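Local coordinates for protein HTP-2 (Caenorhabditis elegans, PDB 4TZM), which probably helps to build the meiotic chromosome axis, its HORMA domain holding a closure motif of HTP-3, at residues A[27-32]-A[42-47]; A[54-59]-A[181-186]; A[128-133]-A[151-156]. One frame throughout, in Å; residues are numbered along the deposited sequence.

Contact 1 of 3, residues A[27-32]-A[42-47]; sequences LFPSIV and MIRAIY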
loop_
_atom_site.group_PDB
_atom_site.type_symbol
_atom_site.label_atom_id
_atom_site.label_comp_id
_atom_site.label_asym_id
_atom_site.label_seq_id
_atom_site.Cartn_x
_atom_site.Cartn_y
_atom_site.Cartn_z
ATOM N N LEU A 27 -0.916 -15.276 -2.474
ATOM C CA LEU A 27 -1.255 -13.855 -2.522
ATOM C C LEU A 27 -0.312 -13.025 -3.392
ATOM O O LEU A 27 -0.700 -11.973 -3.904
ATOM C CB LEU A 27 -1.269 -13.270 -1.108
ATOM C CG LEU A 27 -2.462 -13.625 -0.228
ATOM C CD1 LEU A 27 -2.217 -13.164 1.197
ATOM C CD2 LEU A 27 -3.722 -12.993 -0.786
ATOM N N PHE A 28 0.920 -13.498 -3.557
ATOM C CA PHE A 28 1.965 -12.705 -4.201
ATOM C C PHE A 28 2.696 -13.458 -5.311
ATOM O O PHE A 28 2.753 -14.686 -5.292
ATOM C CB PHE A 28 2.982 -12.249 -3.159
ATOM C CG PHE A 28 2.414 -11.358 -2.095
ATOM C CD1 PHE A 28 2.194 -10.006 -2.336
ATOM C CD2 PHE A 28 2.117 -11.865 -0.842
ATOM C CE1 PHE A 28 1.676 -9.177 -1.341
ATOM C CE2 PHE A 28 1.601 -11.047 0.153
ATOM C CZ PHE A 28 1.382 -9.701 -0.097
ATOM N N PRO A 29 3.274 -12.719 -6.277
ATOM C CA PRO A 29 4.130 -13.362 -7.283
ATOM C C PRO A 29 5.417 -13.890 -6.651
ATOM O O PRO A 29 5.939 -13.256 -5.734
ATOM C CB PRO A 29 4.421 -12.232 -8.279
ATOM C CG PRO A 29 4.248 -10.971 -7.485
ATOM C CD PRO A 29 3.156 -11.265 -6.494
ATOM N N SER A 30 5.913 -15.031 -7.126
ATOM C CA SER A 30 7.115 -15.638 -6.555
ATOM C C SER A 30 8.380 -14.983 -7.093
ATOM O O SER A 30 9.443 -15.054 -6.472
ATOM C CB SER A 30 7.146 -17.141 -6.836
ATOM O OG SER A 30 6.096 -17.810 -6.163
ATOM N N ILE A 31 8.261 -14.356 -8.259
ATOM C CA ILE A 31 9.359 -13.600 -8.845
ATOM C C ILE A 31 8.944 -12.138 -8.978
ATOM O O ILE A 31 7.856 -11.841 -9.467
ATOM C CB ILE A 31 9.768 -14.162 -10.221
ATOM C CG1 ILE A 31 10.184 -15.629 -10.091
ATOM C CG2 ILE A 31 10.898 -13.343 -10.824
ATOM C CD1 ILE A 31 10.708 -16.240 -11.374
ATOM N N VAL A 32 9.806 -11.231 -8.529
ATOM C CA VAL A 32 9.497 -9.805 -8.537
ATOM C C VAL A 32 10.629 -8.979 -9.142
ATOM O O VAL A 32 10.665 -7.760 -8.981
ATOM C CB VAL A 32 9.220 -9.280 -7.109
ATOM C CG1 VAL A 32 7.993 -9.953 -6.518
ATOM C CG2 VAL A 32 10.441 -9.498 -6.215
ATOM N N MET A 42 3.423 -4.782 -6.417
ATOM C CA MET A 42 2.937 -3.571 -5.753
ATOM C C MET A 42 1.409 -3.552 -5.696
ATOM O O MET A 42 0.820 -3.100 -4.716
ATOM C CB MET A 42 3.446 -2.312 -6.462
ATOM C CG MET A 42 4.947 -2.071 -6.350
ATOM S SD MET A 42 5.543 -2.107 -4.647
ATOM C CE MET A 42 6.940 -1.005 -4.752
ATOM N N ILE A 43 0.781 -4.041 -6.761
ATOM C CA ILE A 43 -0.672 -4.163 -6.821
ATOM C C ILE A 43 -1.193 -5.049 -5.689
ATOM O O ILE A 43 -2.145 -4.685 -4.999
ATOM C CB ILE A 43 -1.125 -4.734 -8.184
ATOM C CG1 ILE A 43 -0.633 -3.829 -9.318
ATOM C CG2 ILE A 43 -2.636 -4.887 -8.234
ATOM C CD1 ILE A 43 -1.107 -4.236 -10.692
ATOM N N ARG A 44 -0.558 -6.201 -5.496
ATOM C CA ARG A 44 -0.936 -7.113 -4.425
ATOM C C ARG A 44 -0.610 -6.506 -3.063
ATOM O O ARG A 44 -1.346 -6.704 -2.103
ATOM C CB ARG A 44 -0.236 -8.467 -4.587
ATOM C CG ARG A 44 -0.399 -9.108 -5.964
ATOM C CD ARG A 44 -1.861 -9.301 -6.367
ATOM N NE ARG A 44 -2.531 -10.349 -5.598
ATOM C CZ ARG A 44 -3.641 -10.161 -4.890
ATOM N NH1 ARG A 44 -4.208 -8.963 -4.855
ATOM N NH2 ARG A 44 -4.187 -11.167 -4.219
ATOM N N ALA A 45 0.486 -5.754 -2.988
ATOM C CA ALA A 45 0.889 -5.100 -1.743
ATOM C C ALA A 45 -0.120 -4.040 -1.299
ATOM O O ALA A 45 -0.454 -3.947 -0.118
ATOM C CB ALA A 45 2.273 -4.476 -1.893
ATOM N N ILE A 46 -0.600 -3.238 -2.245
ATOM C CA ILE A 46 -1.619 -2.238 -1.950
ATOM C C ILE A 46 -2.870 -2.912 -1.401
ATOM O O ILE A 46 -3.444 -2.466 -0.408
ATOM C CB ILE A 46 -1.993 -1.413 -3.203
ATOM C CG1 ILE A 46 -0.792 -0.601 -3.695
ATOM C CG2 ILE A 46 -3.158 -0.485 -2.906
ATOM C CD1 ILE A 46 -1.029 0.111 -5.024
ATOM N N TYR A 47 -3.278 -3.998 -2.048
ATOM C CA TYR A 47 -4.476 -4.735 -1.654
ATOM C C TYR A 47 -4.351 -5.322 -0.250
ATOM O O TYR A 47 -5.290 -5.261 0.546
ATOM C CB TYR A 47 -4.763 -5.847 -2.674
ATOM C CG TYR A 47 -5.802 -6.868 -2.244
ATOM C CD1 TYR A 47 -7.166 -6.607 -2.364
ATOM C CD2 TYR A 47 -5.417 -8.104 -1.739
ATOM C CE1 TYR A 47 -8.116 -7.548 -1.976
ATOM C CE2 TYR A 47 -6.352 -9.044 -1.350
ATOM C CZ TYR A 47 -7.699 -8.765 -1.471
ATOM O OH TYR A 47 -8.628 -9.706 -1.083
#

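Contact 2 of 3, residues A[54-59]-A[181-186]; sequences LRQRNI and LCTKVL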
loop_
_atom_site.group_PDB
_atom_site.type_symbol
_atom_site.label_atom_id
_atom_site.label_comp_id
_atom_site.label_asym_id
_atom_site.label_seq_id
_atom_site.Cartn_x
_atom_site.Cartn_y
_atom_site.Cartn_z
ATOM N N LEU A 54 -7.693 -1.247 7.039
ATOM C CA LEU A 54 -9.144 -1.129 7.167
ATOM C C LEU A 54 -9.691 -2.034 8.269
ATOM O O LEU A 54 -10.519 -1.610 9.073
ATOM C CB LEU A 54 -9.832 -1.452 5.836
ATOM C CG LEU A 54 -9.729 -0.430 4.700
ATOM C CD1 LEU A 54 -10.316 -1.005 3.421
ATOM C CD2 LEU A 54 -10.427 0.869 5.067
ATOM N N ARG A 55 -9.220 -3.277 8.317
ATOM C CA ARG A 55 -9.712 -4.224 9.312
ATOM C C ARG A 55 -9.185 -3.899 10.709
ATOM O O ARG A 55 -9.960 -3.757 11.653
ATOM C CB ARG A 55 -9.330 -5.656 8.927
ATOM C CG ARG A 55 -9.615 -6.689 10.010
ATOM C CD ARG A 55 -11.108 -6.880 10.247
ATOM N NE ARG A 55 -11.382 -7.116 11.661
ATOM C CZ ARG A 55 -12.022 -6.259 12.450
ATOM N NH1 ARG A 55 -12.481 -5.115 11.958
ATOM N NH2 ARG A 55 -12.214 -6.551 13.729
ATOM N N GLN A 56 -7.866 -3.770 10.826
ATOM C CA GLN A 56 -7.211 -3.586 12.122
ATOM C C GLN A 56 -7.639 -2.295 12.827
ATOM O O GLN A 56 -7.684 -2.240 14.055
ATOM C CB GLN A 56 -5.689 -3.614 11.946
ATOM C CG GLN A 56 -4.953 -4.536 12.913
ATOM C CD GLN A 56 -5.371 -5.990 12.784
ATOM O OE1 GLN A 56 -5.478 -6.525 11.679
ATOM N NE2 GLN A 56 -5.611 -6.638 13.917
ATOM N N ARG A 57 -7.957 -1.261 12.053
ATOM C CA ARG A 57 -8.442 -0.007 12.625
ATOM C C ARG A 57 -9.956 -0.039 12.810
ATOM O O ARG A 57 -10.562 0.953 13.226
ATOM C CB ARG A 57 -8.036 1.184 11.749
ATOM C CG ARG A 57 -6.573 1.572 11.883
ATOM C CD ARG A 57 -6.222 1.895 13.328
ATOM N NE ARG A 57 -6.565 3.264 13.698
ATOM C CZ ARG A 57 -6.815 3.660 14.942
ATOM N NH1 ARG A 57 -6.775 2.788 15.939
ATOM N NH2 ARG A 57 -7.114 4.929 15.191
ATOM N N ASN A 58 -10.555 -1.185 12.496
ATOM C CA ASN A 58 -11.986 -1.409 12.687
ATOM C C ASN A 58 -12.832 -0.424 11.876
ATOM O O ASN A 58 -13.923 -0.033 12.286
ATOM C CB ASN A 58 -12.343 -1.338 14.180
ATOM C CG ASN A 58 -13.687 -1.980 14.495
ATOM O OD1 ASN A 58 -14.695 -1.291 14.659
ATOM N ND2 ASN A 58 -13.704 -3.305 14.580
ATOM N N ILE A 59 -12.310 -0.027 10.720
ATOM C CA ILE A 59 -13.023 0.863 9.815
ATOM C C ILE A 59 -14.120 0.075 9.111
ATOM O O ILE A 59 -15.215 0.583 8.871
ATOM C CB ILE A 59 -12.065 1.501 8.793
ATOM C CG1 ILE A 59 -10.999 2.324 9.520
ATOM C CG2 ILE A 59 -12.820 2.369 7.800
ATOM C CD1 ILE A 59 -10.030 3.044 8.592
ATOM N N LEU A 181 0.871 -1.632 15.273
ATOM C CA LEU A 181 0.515 -0.215 15.367
ATOM C C LEU A 181 -0.966 -0.003 15.686
ATOM O O LEU A 181 -1.318 0.759 16.590
ATOM C CB LEU A 181 0.855 0.505 14.059
ATOM C CG LEU A 181 0.394 1.953 13.879
ATOM C CD1 LEU A 181 1.045 2.851 14.915
ATOM C CD2 LEU A 181 0.697 2.445 12.471
ATOM N N CYS A 182 -1.832 -0.680 14.940
ATOM C CA CYS A 182 -3.268 -0.449 15.060
ATOM C C CYS A 182 -3.854 -1.043 16.336
ATOM O O CYS A 182 -4.849 -0.542 16.856
ATOM C CB CYS A 182 -3.994 -1.011 13.836
ATOM S SG CYS A 182 -3.545 -0.211 12.286
ATOM N N THR A 183 -3.232 -2.109 16.833
ATOM C CA THR A 183 -3.728 -2.818 18.012
ATOM C C THR A 183 -3.135 -2.311 19.330
ATOM O O THR A 183 -3.871 -2.057 20.284
ATOM C CB THR A 183 -3.443 -4.330 17.898
ATOM O OG1 THR A 183 -4.092 -4.848 16.730
ATOM C CG2 THR A 183 -3.940 -5.073 19.128
ATOM N N LYS A 184 -1.812 -2.155 19.379
ATOM C CA LYS A 184 -1.114 -1.866 20.636
ATOM C C LYS A 184 -0.635 -0.417 20.790
ATOM O O LYS A 184 -0.245 -0.017 21.882
ATOM C CB LYS A 184 0.091 -2.801 20.790
ATOM C CG LYS A 184 -0.229 -4.280 20.660
ATOM C CD LYS A 184 -0.971 -4.804 21.874
ATOM C CE LYS A 184 -1.148 -6.312 21.801
ATOM N NZ LYS A 184 -1.611 -6.883 23.098
ATOM N N VAL A 185 -0.659 0.363 19.714
ATOM C CA VAL A 185 -0.122 1.726 19.766
ATOM C C VAL A 185 -1.184 2.810 19.591
ATOM O O VAL A 185 -1.308 3.706 20.427
ATOM C CB VAL A 185 0.969 1.947 18.696
ATOM C CG1 VAL A 185 1.465 3.387 18.739
ATOM C CG2 VAL A 185 2.119 0.976 18.903
ATOM N N LEU A 186 -1.942 2.730 18.502
ATOM C CA LEU A 186 -2.961 3.731 18.203
ATOM C C LEU A 186 -4.161 3.636 19.140
ATOM O O LEU A 186 -4.570 2.543 19.539
ATOM C CB LEU A 186 -3.434 3.600 16.754
ATOM C CG LEU A 186 -2.428 3.963 15.661
ATOM C CD1 LEU A 186 -3.064 3.848 14.281
ATOM C CD2 LEU A 186 -1.880 5.363 15.891
#

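Contact 3 of 3, residues A[128-133]-A[151-156]; sequences KFIYFE and PHFAEL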
loop_
_atom_site.group_PDB
_atom_site.type_symbol
_atom_site.label_atom_id
_atom_site.label_comp_id
_atom_site.label_asym_id
_atom_site.label_seq_id
_atom_site.Cartn_x
_atom_site.Cartn_y
_atom_site.Cartn_z
ATOM N N LYS A 128 3.659 5.903 -0.640
ATOM C CA LYS A 128 4.283 6.719 -1.678
ATOM C C LYS A 128 5.242 5.888 -2.518
ATOM O O LYS A 128 5.944 5.023 -1.999
ATOM C CB LYS A 128 5.020 7.908 -1.061
ATOM C CG LYS A 128 4.122 8.861 -0.287
ATOM C CD LYS A 128 4.934 9.910 0.458
ATOM C CE LYS A 128 4.031 10.873 1.214
ATOM N NZ LYS A 128 4.798 11.913 1.958
ATOM N N PHE A 129 5.281 6.164 -3.816
ATOM C CA PHE A 129 5.999 5.300 -4.741
ATOM C C PHE A 129 7.206 5.972 -5.399
ATOM O O PHE A 129 7.277 7.197 -5.515
ATOM C CB PHE A 129 5.029 4.776 -5.809
ATOM C CG PHE A 129 3.984 3.838 -5.263
ATOM C CD1 PHE A 129 2.783 4.323 -4.762
ATOM C CD2 PHE A 129 4.212 2.469 -5.233
ATOM C CE1 PHE A 129 1.827 3.459 -4.248
ATOM C CE2 PHE A 129 3.261 1.600 -4.723
ATOM C CZ PHE A 129 2.069 2.096 -4.229
ATOM N N ILE A 130 8.169 5.146 -5.796
ATOM C CA ILE A 130 9.313 5.584 -6.581
ATOM C C ILE A 130 9.472 4.623 -7.742
ATOM O O ILE A 130 9.393 3.409 -7.564
ATOM C CB ILE A 130 10.618 5.616 -5.757
ATOM C CG1 ILE A 130 10.466 6.522 -4.535
ATOM C CG2 ILE A 130 11.792 6.078 -6.620
ATOM C CD1 ILE A 130 11.647 6.480 -3.590
ATOM N N TYR A 131 9.687 5.166 -8.933
ATOM C CA TYR A 131 9.843 4.345 -10.117
ATOM C C TYR A 131 11.305 4.337 -10.546
ATOM O O TYR A 131 11.981 5.360 -10.473
ATOM C CB TYR A 131 8.923 4.857 -11.229
ATOM C CG TYR A 131 7.465 4.766 -10.838
ATOM C CD1 TYR A 131 6.763 3.579 -10.993
ATOM C CD2 TYR A 131 6.799 5.854 -10.280
ATOM C CE1 TYR A 131 5.436 3.479 -10.624
ATOM C CE2 TYR A 131 5.469 5.760 -9.906
ATOM C CZ TYR A 131 4.793 4.569 -10.082
ATOM O OH TYR A 131 3.467 4.460 -9.715
ATOM N N PHE A 132 11.804 3.174 -10.951
ATOM C CA PHE A 132 13.194 3.067 -11.378
ATOM C C PHE A 132 13.302 2.706 -12.850
ATOM O O PHE A 132 12.393 2.108 -13.435
ATOM C CB PHE A 132 13.948 2.032 -10.542
ATOM C CG PHE A 132 14.109 2.416 -9.099
ATOM C CD1 PHE A 132 13.100 2.157 -8.183
ATOM C CD2 PHE A 132 15.276 3.025 -8.653
ATOM C CE1 PHE A 132 13.244 2.504 -6.848
ATOM C CE2 PHE A 132 15.428 3.377 -7.319
ATOM C CZ PHE A 132 14.410 3.115 -6.416
ATOM N N GLU A 133 14.434 3.074 -13.433
ATOM C CA GLU A 133 14.728 2.792 -14.827
ATOM C C GLU A 133 16.124 2.195 -14.919
ATOM O O GLU A 133 16.809 2.075 -13.901
ATOM C CB GLU A 133 14.633 4.066 -15.659
ATOM C CG GLU A 133 15.673 5.105 -15.270
ATOM C CD GLU A 133 15.229 6.518 -15.578
ATOM O OE1 GLU A 133 14.159 6.681 -16.200
ATOM O OE2 GLU A 133 15.949 7.465 -15.194
ATOM N N PRO A 151 11.010 13.531 2.750
ATOM C CA PRO A 151 12.128 13.049 3.575
ATOM C C PRO A 151 12.585 11.627 3.242
ATOM O O PRO A 151 13.764 11.305 3.410
ATOM C CB PRO A 151 11.561 13.106 4.998
ATOM C CG PRO A 151 10.087 13.016 4.823
ATOM C CD PRO A 151 9.797 13.759 3.555
ATOM N N HIS A 152 11.663 10.793 2.773
ATOM C CA HIS A 152 11.953 9.386 2.514
ATOM C C HIS A 152 12.728 9.169 1.220
ATOM O O HIS A 152 13.491 8.210 1.104
ATOM C CB HIS A 152 10.650 8.585 2.459
ATOM C CG HIS A 152 9.823 8.869 1.242
ATOM N ND1 HIS A 152 8.998 9.964 1.140
ATOM C CD2 HIS A 152 9.706 8.196 0.069
ATOM C CE1 HIS A 152 8.401 9.958 -0.042
ATOM N NE2 HIS A 152 8.814 8.896 -0.709
ATOM N N PHE A 153 12.524 10.062 0.254
ATOM C CA PHE A 153 12.986 9.851 -1.117
ATOM C C PHE A 153 14.488 9.593 -1.213
ATOM O O PHE A 153 14.903 8.584 -1.778
ATOM C CB PHE A 153 12.606 11.049 -1.997
ATOM C CG PHE A 153 12.906 10.850 -3.461
ATOM C CD1 PHE A 153 14.129 11.237 -3.996
ATOM C CD2 PHE A 153 11.962 10.282 -4.305
ATOM C CE1 PHE A 153 14.406 11.055 -5.345
ATOM C CE2 PHE A 153 12.231 10.098 -5.654
ATOM C CZ PHE A 153 13.455 10.485 -6.174
ATOM N N ALA A 154 15.289 10.498 -0.657
ATOM C CA ALA A 154 16.746 10.411 -0.749
ATOM C C ALA A 154 17.275 9.034 -0.349
ATOM O O ALA A 154 18.118 8.463 -1.038
ATOM C CB ALA A 154 17.394 11.491 0.108
ATOM N N GLU A 155 16.767 8.494 0.753
ATOM C CA GLU A 155 17.204 7.182 1.211
ATOM C C GLU A 155 16.648 6.062 0.329
ATOM O O GLU A 155 17.405 5.250 -0.203
ATOM C CB GLU A 155 16.789 6.957 2.664
ATOM C CG GLU A 155 17.236 5.621 3.232
ATOM C CD GLU A 155 16.846 5.446 4.686
ATOM O OE1 GLU A 155 16.125 6.319 5.218
ATOM O OE2 GLU A 155 17.261 4.438 5.298
ATOM N N LEU A 156 15.326 6.032 0.171
ATOM C CA LEU A 156 14.655 4.964 -0.568
ATOM C C LEU A 156 15.085 4.881 -2.034
ATOM O O LEU A 156 15.088 3.800 -2.624
ATOM C CB LEU A 156 13.135 5.142 -0.489
ATOM C CG LEU A 156 12.318 3.903 -0.862
ATOM C CD1 LEU A 156 12.713 2.732 0.028
ATOM C CD2 LEU A 156 10.818 4.172 -0.774
HETATM O O HOH W 1 7.979 9.180 -3.257
#

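Contact 1 of 3, residues A[27-32]-A[42-47]
Residues 27-32 form an irregular loop, extended at Phe28, Pro29 and Ile31, that precedes helix 35-56 and lies against its turn at 42-47, where Ile46 N and Tyr47 N bond to the carbonyls four residues earlier. The two backbones come nearest at Phe28 and Arg44, whose CA atoms are 6.3 Å apart, and together the segments bury 216 Å². Arg44 is the hub. Its CG lies anti to its own carbonyl carbon, and further bends at chi2 and chi3 fold the chain back so that its methylenes and guanidinium curl around one backbone oxygen, Leu27 O. Arg44 NE donates to Leu27 O at 3.0 Å, but the N-H...O angle of 121° makes the bond weak; Arg44 CG, 3.5 Å from Leu27 O, shows that the aliphatic stem hugs the same carbonyl. The Leu27 side chain crosses the arginine at about a right angle, bringing CD2 to 3.9 Å from Arg44 NH2. The Phe28 ring meets the base of the chain instead: CD1 rests 3.7 Å from Arg44 CB, while CE1 puts the ring's edge 4.0 Å from Ala45 N. Ring and guanidinium planes differ by 36°, so there is no parallel stack. Pro29 adds a looser touch, CD to Arg44 CG at 4.2 Å. Phe28 is also stacked with Trp24, meets Phe41 and reaches Met171 of helix 164-185, which places its ring in a buried aromatic and aliphatic layer between helices. The geometry is that of an N-terminal arm packed, by the Phe28 ring and one weakly bonded arginine, on the first long helix of a HORMA domain, whose long helices pack together over one side of its antiparallel sheet.

Contact 2 of 3, residues A[54-59]-A[181-186]
Arg57 reaches its partners through three like-signed bends, chi1 -76°, chi2 -57° and chi3 -83°, which turn its chain from the end of helix 35-56 toward residues 181-186. Cys182 has its SG anti to its carbonyl carbon, and this aims the sulfur at the same arginine. Helix 35-56 ends here in a Schellman motif: Asn58 has positive phi, with Asn58 N bonded to Arg55 O at 2.8 Å and Ile59 N to Leu54 O at 2.9 Å. Residues 181-185 of helix 164-185 make a wider pi-type turn, in which Leu181 O accepts from both Val185 N and Leu186 N. Two helix ends of the HORMA domain are thus set against each other, Arg57 CA and Cys182 CA being 5.7 Å apart.

No hydrogen bond crosses between the segments; packing does the work. Cys182 is wedged between two residues, its CB 3.6 Å from Gln56 CB and its SG 3.5 Å from Arg57 CG. Gln56 is bent at chi2 and crosses Thr183 obliquely, yet NE2 stays 3.7 Å from Thr183 OG1, a hydroxyl bonded instead to Gln179 O. The charge of Arg57 is likewise met outside the pair, NH2 forming a salt bridge with Glu123 and NH1 a hydrogen bond with Glu187 O, contacts that pin the flat group's rotation. With its polar rim tied in this way, the guanidinium offers a face to Leu186, whose side chain crosses the arginine at about a right angle. Leu186 CB lies 3.5 Å from Arg57 NH1 over that face, and Leu186 CD1 stands 3.6 Å from Arg57 NE, above the plane and displaced toward its rim.

Contact 3 of 3, residues A[128-133]-A[151-156]
Ile130 drives its CD1 into the angle between Phe153 and Leu156, 3.9 Å from Phe153 CD2 and 3.7 Å from Leu156 CB. Its CG1 is anti to the carbonyl carbon, and the branch points from strand 123-133 at the short helix. Phe153 and Leu156 both place CG anti to their backbone N, so the two side chains bracket the isoleucine methyl, the phenyl ring at an oblique tilt. Lys128 approaches His152 with its aliphatic part: the chain is extended beyond CG, and CD comes to 3.5 Å from His152 CE1. His152 takes the crowded chi1 of 71°, with CG between the backbone N and the carbonyl carbon. A water in the plane of its ring, 2.7 Å from NE2, donates to Phe129 O at 3.1 Å and so bridges His152 and the strand. His152 ND1 is buried with no modelled partner, and Lys128 NZ, 4.7 Å away, would probably disfavour a positive charge on the ring. Farther along the strand, Phe132 turns its ring edge to Leu156 O, CZ to O being 3.9 Å. Helix 153-158 thus packs on strand 123-133, which pairs with strands 105-113 and 240-248; His243 of the latter stacks on His152, while Phe129 points away from the short helix.

Contacts 1 and 2 share helix 35-56, the first on its middle turns and the second at its C-terminal end; their centres are 22 Å apart and their nearest atoms about 7 Å. Contact 3 uses the sheet, yet it touches contact 1 directly: Ile46 CD1 packs 3.8 Å from Phe129 CZ, joining the helix to the strand on the side away from helix 153-158. Contacts 2 and 3 lie on opposite sides of the chain's centre, with centres 26 Å apart, although contact 3 is nested within the loop that contact 2 closes. The bound peptide comes close at contact 2, where Asn58 and Ile59 pack against it.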